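Local coordinates for protein BA_2500 (Bacillus anthracis, PDB 4GUC) that is of unknown function but adopts a small single-domain beta fold assigned to the E-set clan, whose members have immunoglobulin-like beta-sandwiches, at residues D9-Q14 / I53-Y57; F25-L29 / D41-Y45; H70-T74 / A94-Y100. One frame throughout, in Å; residues are numbered along the deposited sequence. Where two conformers were deposited one is given.

Contact 1. Residues D9-Q14 / I53-Y57; sequences DTWRWQ and IVKIY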
loop_
_atom_site.group_PDB
_atom_site.type_symbol
_atom_site.label_atom_id
_atom_site.label_comp_id
_atom_site.label_asym_id
_atom_site.label_seq_id
_atom_site.Cartn_x
_atom_site.Cartn_y
_atom_site.Cartn_z
ATOM N N ASP A 9 4.691 -7.358 10.841
ATOM C CA ASP A 9 4.454 -5.974 10.462
ATOM C C ASP A 9 3.840 -5.245 11.672
ATOM O O ASP A 9 3.132 -5.872 12.461
ATOM C CB ASP A 9 3.485 -5.909 9.284
ATOM C CG ASP A 9 3.406 -4.505 8.678
ATOM O OD1 ASP A 9 4.360 -4.141 7.927
ATOM O OD2 ASP A 9 2.391 -3.797 8.905
ATOM N N THR A 10 4.084 -3.940 11.797
ATOM C CA THR A 10 3.605 -3.153 12.935
ATOM C C THR A 10 2.345 -2.305 12.763
ATOM O O THR A 10 1.795 -1.763 13.739
ATOM C CB THR A 10 4.698 -2.103 13.353
ATOM O OG1 THR A 10 4.955 -1.197 12.272
ATOM C CG2 THR A 10 5.990 -2.758 13.763
ATOM N N TRP A 11 1.863 -2.192 11.536
ATOM C CA TRP A 11 0.696 -1.347 11.260
ATOM C C TRP A 11 -0.577 -1.917 11.879
ATOM O O TRP A 11 -0.709 -3.113 12.103
ATOM C CB TRP A 11 0.659 -0.982 9.790
ATOM C CG TRP A 11 1.714 0.041 9.438
ATOM C CD1 TRP A 11 2.832 0.399 10.152
ATOM C CD2 TRP A 11 1.837 0.678 8.166
ATOM N NE1 TRP A 11 3.586 1.303 9.432
ATOM C CE2 TRP A 11 2.997 1.492 8.206
ATOM C CE3 TRP A 11 1.037 0.710 7.025
ATOM C CZ2 TRP A 11 3.381 2.294 7.120
ATOM C CZ3 TRP A 11 1.443 1.479 5.955
ATOM C CH2 TRP A 11 2.587 2.256 6.017
ATOM N N ARG A 12 -1.539 -1.046 12.119
ATOM C CA ARG A 12 -2.751 -1.458 12.802
ATOM C C ARG A 12 -3.625 -2.524 12.127
ATOM O O ARG A 12 -4.051 -3.467 12.795
ATOM C CB ARG A 12 -3.584 -0.223 13.146
ATOM C CG ARG A 12 -4.703 -0.532 14.144
ATOM C CD ARG A 12 -5.452 0.719 14.579
ATOM N NE ARG A 12 -4.557 1.713 15.160
ATOM C CZ ARG A 12 -4.213 1.774 16.446
ATOM N NH1 ARG A 12 -4.688 0.901 17.318
ATOM N NH2 ARG A 12 -3.398 2.727 16.861
ATOM N N TRP A 13 -3.876 -2.391 10.831
ATOM C CA TRP A 13 -4.738 -3.331 10.108
ATOM C C TRP A 13 -3.938 -4.312 9.265
ATOM O O TRP A 13 -3.324 -3.933 8.263
ATOM C CB TRP A 13 -5.699 -2.532 9.232
ATOM C CG TRP A 13 -6.388 -1.437 9.971
ATOM C CD1 TRP A 13 -6.263 -0.093 9.748
ATOM C CD2 TRP A 13 -7.229 -1.578 11.120
ATOM N NE1 TRP A 13 -7.030 0.604 10.649
ATOM C CE2 TRP A 13 -7.627 -0.286 11.505
ATOM C CE3 TRP A 13 -7.715 -2.678 11.841
ATOM C CZ2 TRP A 13 -8.478 -0.063 12.594
ATOM C CZ3 TRP A 13 -8.569 -2.459 12.922
ATOM C CH2 TRP A 13 -8.937 -1.159 13.291
ATOM N N GLN A 14 -4.002 -5.593 9.617
ATOM C CA GLN A 14 -3.257 -6.617 8.882
ATOM C C GLN A 14 -4.190 -7.633 8.251
ATOM O O GLN A 14 -3.781 -8.728 7.892
ATOM C CB GLN A 14 -2.308 -7.350 9.822
ATOM C CG GLN A 14 -1.359 -6.462 10.613
ATOM C CD GLN A 14 -0.308 -5.838 9.789
ATOM O OE1 GLN A 14 0.116 -6.382 8.773
ATOM N NE2 GLN A 14 0.173 -4.698 10.242
ATOM N N ILE A 53 4.206 7.322 4.774
ATOM C CA ILE A 53 4.953 6.143 4.326
ATOM C C ILE A 53 3.903 5.243 3.669
ATOM O O ILE A 53 2.786 5.099 4.183
ATOM C CB ILE A 53 5.598 5.368 5.505
ATOM C CG1 ILE A 53 6.630 6.252 6.245
ATOM C CG2 ILE A 53 6.254 4.060 5.023
ATOM C CD1 ILE A 53 7.183 5.576 7.483
ATOM N N VAL A 54 4.267 4.625 2.550
ATOM C CA VAL A 54 3.363 3.710 1.852
ATOM C C VAL A 54 3.938 2.289 1.824
ATOM O O VAL A 54 5.139 2.104 1.632
ATOM C CB VAL A 54 3.121 4.164 0.387
ATOM C CG1 VAL A 54 2.437 3.045 -0.456
ATOM C CG2 VAL A 54 2.370 5.469 0.351
ATOM N N LYS A 55 3.115 1.295 2.097
ATOM C CA LYS A 55 3.501 -0.083 1.991
ATOM C C LYS A 55 2.597 -0.783 0.985
ATOM O O LYS A 55 1.412 -0.447 0.861
ATOM C CB LYS A 55 3.326 -0.811 3.334
ATOM C CG LYS A 55 4.362 -0.517 4.391
ATOM C CD LYS A 55 4.065 -1.149 5.732
ATOM C CE LYS A 55 5.132 -0.838 6.743
ATOM N NZ LYS A 55 4.694 -1.452 8.045
ATOM N N ILE A 56 3.174 -1.720 0.241
ATOM C CA ILE A 56 2.476 -2.594 -0.668
ATOM C C ILE A 56 2.416 -3.967 0.039
ATOM O O ILE A 56 3.459 -4.526 0.386
ATOM C CB ILE A 56 3.138 -2.730 -2.051
ATOM C CG1 ILE A 56 3.184 -1.361 -2.763
ATOM C CG2 ILE A 56 2.383 -3.763 -2.882
ATOM C CD1 ILE A 56 3.798 -1.373 -4.159
ATOM N N TYR A 57 1.206 -4.450 0.299
ATOM C CA TYR A 57 0.985 -5.746 0.899
ATOM C C TYR A 57 0.310 -6.691 -0.087
ATOM O O TYR A 57 -0.505 -6.279 -0.913
ATOM C CB TYR A 57 -0.002 -5.656 2.065
ATOM C CG TYR A 57 0.381 -4.859 3.308
ATOM C CD1 TYR A 57 0.937 -5.493 4.414
ATOM C CD2 TYR A 57 0.111 -3.503 3.426
ATOM C CE1 TYR A 57 1.238 -4.797 5.585
ATOM C CE2 TYR A 57 0.413 -2.803 4.578
ATOM C CZ TYR A 57 0.953 -3.448 5.666
ATOM O OH TYR A 57 1.182 -2.692 6.783
HETATM O O HOH W 1 -1.706 -1.952 7.161
#

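Contact 2. Residues F25-L29 / D41-Y45; sequences FIEEL and DVTIY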
loop_
_atom_site.group_PDB
_atom_site.type_symbol
_atom_site.label_atom_id
_atom_site.label_comp_id
_atom_site.label_asym_id
_atom_site.label_seq_id
_atom_site.Cartn_x
_atom_site.Cartn_y
_atom_site.Cartn_z
ATOM N N PHE A 25 -10.396 5.319 2.157
ATOM C CA PHE A 25 -10.062 5.116 0.770
ATOM C C PHE A 25 -9.728 6.446 0.104
ATOM O O PHE A 25 -10.462 7.433 0.268
ATOM C CB PHE A 25 -11.196 4.468 -0.010
ATOM C CG PHE A 25 -10.959 4.486 -1.492
ATOM C CD1 PHE A 25 -10.007 3.672 -2.062
ATOM C CD2 PHE A 25 -11.708 5.287 -2.317
ATOM C CE1 PHE A 25 -9.764 3.716 -3.417
ATOM C CE2 PHE A 25 -11.463 5.318 -3.673
ATOM C CZ PHE A 25 -10.494 4.510 -4.217
ATOM N N ILE A 26 -8.607 6.484 -0.631
ATOM C CA ILE A 26 -8.196 7.672 -1.372
ATOM C C ILE A 26 -7.861 7.290 -2.812
ATOM O O ILE A 26 -7.116 6.341 -3.077
ATOM C CB ILE A 26 -7.128 8.522 -0.676
ATOM C CG1 ILE A 26 -5.861 7.748 -0.440
ATOM C CG2 ILE A 26 -7.713 9.118 0.625
ATOM C CD1 ILE A 26 -4.730 8.644 0.127
ATOM N N GLU A 27 -8.430 8.007 -3.762
ATOM C CA GLU A 27 -8.218 7.691 -5.186
ATOM C C GLU A 27 -6.799 7.805 -5.688
ATOM O O GLU A 27 -6.411 7.064 -6.608
ATOM C CB GLU A 27 -9.241 8.469 -6.042
ATOM C CG GLU A 27 -10.678 7.973 -5.716
ATOM C CD GLU A 27 -11.833 8.657 -6.433
ATOM O OE1 GLU A 27 -11.587 9.329 -7.466
ATOM O OE2 GLU A 27 -13.001 8.473 -5.944
ATOM N N GLU A 28 -5.985 8.634 -5.032
ATOM C CA GLU A 28 -4.588 8.800 -5.433
ATOM C C GLU A 28 -3.805 7.497 -5.239
ATOM O O GLU A 28 -2.742 7.311 -5.854
ATOM C CB GLU A 28 -3.892 9.956 -4.690
ATOM C CG GLU A 28 -4.445 11.346 -4.930
ATOM C CD GLU A 28 -5.835 11.597 -4.354
ATOM O OE1 GLU A 28 -6.273 10.828 -3.464
ATOM O OE2 GLU A 28 -6.479 12.593 -4.774
ATOM N N LEU A 29 -4.284 6.614 -4.350
ATOM C CA LEU A 29 -3.621 5.330 -4.145
ATOM C C LEU A 29 -4.151 4.192 -5.016
ATOM O O LEU A 29 -3.619 3.076 -5.011
ATOM C CB LEU A 29 -3.699 4.863 -2.691
ATOM C CG LEU A 29 -2.800 5.531 -1.680
ATOM C CD1 LEU A 29 -3.182 5.140 -0.240
ATOM C CD2 LEU A 29 -1.343 5.114 -1.986
ATOM N N ASP A 41 3.671 4.661 -8.998
ATOM C CA ASP A 41 4.159 6.042 -8.828
ATOM C C ASP A 41 2.963 6.924 -8.547
ATOM O O ASP A 41 2.149 7.177 -9.436
ATOM C CB ASP A 41 4.946 6.423 -10.095
ATOM C CG ASP A 41 5.599 7.821 -10.053
ATOM O OD1 ASP A 41 5.369 8.629 -9.129
ATOM O OD2 ASP A 41 6.404 8.115 -10.995
ATOM N N VAL A 42 2.855 7.358 -7.298
ATOM C CA VAL A 42 1.754 8.196 -6.838
ATOM C C VAL A 42 2.199 9.441 -6.091
ATOM O O VAL A 42 3.218 9.429 -5.410
ATOM C CB VAL A 42 0.802 7.375 -5.914
ATOM C CG1 VAL A 42 0.306 6.104 -6.670
ATOM C CG2 VAL A 42 1.477 6.940 -4.633
ATOM N N THR A 43 1.409 10.511 -6.188
ATOM C CA THR A 43 1.669 11.781 -5.470
ATOM C C THR A 43 0.406 12.033 -4.638
ATOM O O THR A 43 -0.700 12.061 -5.195
ATOM C CB THR A 43 1.998 12.958 -6.387
ATOM O OG1 THR A 43 3.239 12.687 -7.045
ATOM C CG2 THR A 43 2.149 14.263 -5.571
ATOM N N ILE A 44 0.570 12.290 -3.345
ATOM C CA ILE A 44 -0.537 12.432 -2.410
ATOM C C ILE A 44 -0.359 13.592 -1.457
ATOM O O ILE A 44 0.760 13.811 -0.948
ATOM C CB ILE A 44 -0.548 11.134 -1.510
ATOM C CG1 ILE A 44 -0.541 9.863 -2.378
ATOM C CG2 ILE A 44 -1.737 11.148 -0.587
ATOM C CD1 ILE A 44 -0.443 8.553 -1.614
ATOM N N TYR A 45 -1.415 14.362 -1.204
ATOM C CA TYR A 45 -1.346 15.435 -0.218
ATOM C C TYR A 45 -1.214 14.806 1.176
ATOM O O TYR A 45 -2.067 13.985 1.560
ATOM C CB TYR A 45 -2.588 16.325 -0.255
ATOM C CG TYR A 45 -2.668 17.289 0.918
ATOM C CD1 TYR A 45 -1.776 18.366 1.030
ATOM C CD2 TYR A 45 -3.663 17.165 1.906
ATOM C CE1 TYR A 45 -1.830 19.238 2.049
ATOM C CE2 TYR A 45 -3.728 18.063 2.943
ATOM C CZ TYR A 45 -2.819 19.120 3.012
ATOM O OH TYR A 45 -2.902 20.041 4.059
HETATM O O HOH W 2 -1.637 9.443 -7.151
#

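Contact 3. Residues H70-T74 / A94-Y100; sequences HRYKT and AYNPGTY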
loop_
_atom_site.group_PDB
_atom_site.type_symbol
_atom_site.label_atom_id
_atom_site.label_comp_id
_atom_site.label_asym_id
_atom_site.label_seq_id
_atom_site.Cartn_x
_atom_site.Cartn_y
_atom_site.Cartn_z
ATOM N N HIS A 70 0.454 -9.290 3.780
ATOM C CA HIS A 70 1.870 -9.610 3.941
ATOM C C HIS A 70 2.671 -8.533 3.257
ATOM O O HIS A 70 2.532 -8.317 2.051
ATOM C CB HIS A 70 2.077 -10.989 3.318
ATOM C CG HIS A 70 1.080 -11.990 3.823
ATOM N ND1 HIS A 70 1.165 -12.553 5.080
ATOM C CD2 HIS A 70 -0.049 -12.491 3.264
ATOM C CE1 HIS A 70 0.143 -13.373 5.261
ATOM N NE2 HIS A 70 -0.607 -13.354 4.173
ATOM N N ARG A 71 3.524 -7.845 3.998
ATOM C CA ARG A 71 4.299 -6.741 3.447
ATOM C C ARG A 71 5.313 -7.153 2.396
ATOM O O ARG A 71 6.126 -8.039 2.628
ATOM C CB ARG A 71 5.032 -6.002 4.578
ATOM C CG ARG A 71 5.691 -4.678 4.088
ATOM C CD ARG A 71 6.517 -3.981 5.136
ATOM N NE ARG A 71 7.666 -4.780 5.563
ATOM C CZ ARG A 71 7.739 -5.528 6.674
ATOM N NH1 ARG A 71 6.743 -5.577 7.553
ATOM N NH2 ARG A 71 8.841 -6.223 6.928
ATOM N N TYR A 72 5.233 -6.545 1.217
ATOM C CA TYR A 72 6.185 -6.771 0.125
ATOM C C TYR A 72 7.138 -5.602 -0.052
ATOM O O TYR A 72 8.266 -5.793 -0.532
ATOM C CB TYR A 72 5.480 -7.110 -1.216
ATOM C CG TYR A 72 5.318 -8.601 -1.412
ATOM C CD1 TYR A 72 4.545 -9.364 -0.542
ATOM C CD2 TYR A 72 5.933 -9.246 -2.477
ATOM C CE1 TYR A 72 4.430 -10.737 -0.697
ATOM C CE2 TYR A 72 5.787 -10.624 -2.666
ATOM C CZ TYR A 72 5.039 -11.354 -1.778
ATOM O OH TYR A 72 4.894 -12.729 -1.942
ATOM N N LYS A 73 6.720 -4.392 0.286
ATOM C CA LYS A 73 7.595 -3.233 0.105
ATOM C C LYS A 73 7.193 -2.081 0.981
ATOM O O LYS A 73 6.002 -1.866 1.194
ATOM C CB LYS A 73 7.518 -2.751 -1.351
ATOM C CG LYS A 73 8.656 -1.850 -1.814
ATOM C CD LYS A 73 9.971 -2.623 -1.907
ATOM C CE LYS A 73 11.142 -1.758 -2.326
ATOM N NZ LYS A 73 12.383 -2.598 -2.447
ATOM N N THR A 74 8.179 -1.328 1.479
ATOM C CA THR A 74 7.963 -0.104 2.280
ATOM C C THR A 74 8.551 0.985 1.378
ATOM O O THR A 74 9.706 0.889 0.929
ATOM C CB THR A 74 8.677 -0.121 3.631
ATOM O OG1 THR A 74 8.186 -1.232 4.377
ATOM C CG2 THR A 74 8.393 1.170 4.364
ATOM N N ALA A 94 9.711 -10.045 -8.192
ATOM C CA ALA A 94 9.660 -10.383 -6.773
ATOM C C ALA A 94 8.190 -10.331 -6.289
ATOM O O ALA A 94 7.838 -10.936 -5.275
ATOM C CB ALA A 94 10.538 -9.424 -5.977
ATOM N N TYR A 95 7.337 -9.572 -6.997
ATOM C CA TYR A 95 5.924 -9.503 -6.687
ATOM C C TYR A 95 5.221 -10.647 -7.454
ATOM O O TYR A 95 4.807 -10.471 -8.614
ATOM C CB TYR A 95 5.334 -8.167 -7.136
ATOM C CG TYR A 95 5.878 -6.941 -6.423
ATOM C CD1 TYR A 95 7.070 -6.343 -6.828
ATOM C CD2 TYR A 95 5.187 -6.359 -5.348
ATOM C CE1 TYR A 95 7.573 -5.192 -6.179
ATOM C CE2 TYR A 95 5.668 -5.225 -4.708
ATOM C CZ TYR A 95 6.868 -4.651 -5.126
ATOM O OH TYR A 95 7.378 -3.524 -4.522
ATOM N N ASN A 96 5.037 -11.771 -6.771
ATOM C CA ASN A 96 4.379 -12.941 -7.326
ATOM C C ASN A 96 2.978 -12.600 -7.838
ATOM O O ASN A 96 2.251 -11.869 -7.169
ATOM C CB ASN A 96 4.236 -13.953 -6.192
ATOM C CG ASN A 96 5.577 -14.357 -5.596
ATOM O OD1 ASN A 96 5.849 -14.086 -4.418
ATOM N ND2 ASN A 96 6.450 -14.925 -6.422
ATOM N N PRO A 97 2.592 -13.092 -9.035
ATOM C CA PRO A 97 1.237 -12.764 -9.450
ATOM C C PRO A 97 0.192 -13.019 -8.343
ATOM O O PRO A 97 0.215 -14.047 -7.677
ATOM C CB PRO A 97 1.023 -13.659 -10.666
ATOM C CG PRO A 97 2.407 -13.775 -11.247
ATOM C CD PRO A 97 3.284 -13.916 -10.042
ATOM N N GLY A 98 -0.674 -12.049 -8.119
ATOM C CA GLY A 98 -1.704 -12.174 -7.097
ATOM C C GLY A 98 -2.386 -10.852 -6.843
ATOM O O GLY A 98 -2.339 -9.960 -7.696
ATOM N N THR A 99 -3.022 -10.743 -5.678
ATOM C CA THR A 99 -3.772 -9.560 -5.273
ATOM C C THR A 99 -2.989 -8.797 -4.223
ATOM O O THR A 99 -2.440 -9.384 -3.288
ATOM C CB THR A 99 -5.161 -9.957 -4.756
ATOM O OG1 THR A 99 -5.852 -10.660 -5.800
ATOM C CG2 THR A 99 -5.982 -8.762 -4.326
ATOM N N TYR A 100 -2.930 -7.473 -4.381
ATOM C CA TYR A 100 -2.171 -6.568 -3.503
ATOM C C TYR A 100 -2.957 -5.345 -3.113
ATOM O O TYR A 100 -4.028 -5.122 -3.666
ATOM C CB TYR A 100 -0.908 -6.131 -4.261
ATOM C CG TYR A 100 0.089 -7.252 -4.490
ATOM C CD1 TYR A 100 -0.067 -8.159 -5.525
ATOM C CD2 TYR A 100 1.206 -7.385 -3.674
ATOM C CE1 TYR A 100 0.842 -9.209 -5.732
ATOM C CE2 TYR A 100 2.120 -8.415 -3.874
ATOM C CZ TYR A 100 1.925 -9.337 -4.899
ATOM O OH TYR A 100 2.858 -10.356 -5.095
#

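Contact 1. Residues D9-Q14 / I53-Y57
The indole of Trp-11 carries the side chain of Lys-55 across one face: CD sits 3.5 Å above the centroid of the six-membered ring, a CH-pi contact. Farther along the same chain, NZ lies 3.2 Å above the centroid of the five-membered ring, a cation-pi contact. At the edge, near the indole plane, the backbone O of Ile-53 comes to 3.4 Å from CH2. The Tyr-57 ring meets Asp-9 in its own plane, where OH donates to OD2 over 2.7 Å; carboxylate and ring planes stand 77° apart, and the hydroxyl comes from above the carboxylate plane. Beyond CG the Lys-55 chain is fully extended, which takes NZ along the indole to a salt bridge with Asp-9 OD1, 2.7 Å away on the syn side but tilted out of the carboxylate plane. Asp-9 OD2 accepts twice more within 9-14: from the backbone N of Trp-11, closing an Asx turn, and on its anti lone pair from NE2 of Gln-14, which also donates to Trp-11 O. Arg-71 of strand 69-76 adds a second salt bridge to Asp-9 OD1. The loop before helix 16-22 is thus held to strand 53-59 by this carboxylate together with the indole packed on Lys-55. Three donors on OD2 and two cations at OD1 would be expected to hold Asp-9 ionised, while the indole face probably helps to offset the charge of the buried Lys-55.

Contact 2. Residues F25-L29 / D41-Y45
Leu-29 and Ile-44 bring a short 3-10 turn, residues 27-29, against strand 39-45, one of the two strands of a small antiparallel sheet with strand 84-90. The turn lies in the connection between strands 24-25 and 34-35, and the N of Leu-29 donates back to the O of Ile-26, just before it. Apolar contacts dominate. Leu-29 and Ile-44 cross at about a right angle, CD2 of the leucine 3.6 Å from CD1 of the isoleucine; the same CD2 is 4.3 Å from Val-42 CG2. Ile-44 uses both branches: CG1, beside its backbone N (chi1 -52°), packs on Glu-28 CB and leads CD1 to Leu-29, while CG2 meets Ile-26 CD1 at 4.0 Å. Met-104 of strand 98-106 touches both Leu-29 and Ile-44, tying this apolar patch to the larger sheet. A second group of contacts sets aliphatic carbons against backbone oxygens. CG of the exposed Glu-28 lies 3.8 Å from Thr-43 O; the bend at chi2 only sets the direction of the carboxylate beyond it. In return, Val-42 CG1 comes to 3.4 Å from Glu-28 O. Polar linkage is left to water: one molecule donates to Glu-28 O at 2.7 Å and accepts only a weak bond from Thr-43 N, at 3.4 Å.

Contact 3. Residues H70-T74 / A94-Y100
Tyr-72 and Tyr-100 form a T-shaped (edge-to-face) pair in which the edge of Tyr-100 points into the face of Tyr-72, with planes at 90° and centroids 5.5 Å apart. The contact falls off-centre, CE2 of Tyr-100 lying 4.0 Å from CG of Tyr-72, and the Tyr-100 hydroxyl continues over the same face. Around the rim of Tyr-72 the neighbours are polar. Ala-94 O lies in the ring plane, 3.3 Å from CE2, and the phenol OH donates to OD1 of Asn-96, in the conformer given, at 3.0 Å. That bond runs in the carbonyl plane on a lone pair, with a C=O...donor angle of 145°, although the amide and ring planes are nearly perpendicular. Tyr-95 runs alongside Tyr-72, pointing the other way, its CE2 4.0 Å from Tyr-72 CB, and its hydroxyl crosses the root of Lys-73, with OH 3.3 Å from CB. Lys-73 then bends at chi2 (69°), and its ammonium group ends up away from 94-100. Tyr-72 and Lys-73 point to the same turn because they form a classic beta bulge opposite Ile-56 of strand 53-59, which sets two consecutive side chains against the aromatic residues. The contact joins strand 69-76 to the turn that leads into strand 98-106, two strands flanking 53-59 in the sheet. Within the turn, Tyr-100 OH donates to Asn-96 O at 2.6 Å and accepts from Gln-58. This backbone bond fixes the far end of the Tyr-100 ring; the side-chain bond to Tyr-72 would do the same for its partner in the modelled conformer of Asn-96. The turn is thus held by tyrosines whose rings pack while their hydroxyls hydrogen-bond.

How the contacts relate
Contacts 1 and 3 share the larger sheet through strand 53-59, and they meet directly: Asp-9 and Arg-71 form the charged link, and a probable backbone hydrogen bond joins Ile-56 O to Tyr-72 N. Contact 2 lies on the opposite side of the chain's centre from both and joins the two-stranded sheet to the connection leaving strand 24-25 of the larger one; its centre is about 16 Å from that of contact 1, inside whose chain loop it is nested. Contact 1 is the most central, yet the most strongly charged. Contact 2 is aliphatic inside with an exposed rim that water bridges, weakly at Thr-43 N, whereas contact 3, also partly exposed, relies on tyrosines. All three are partly buried.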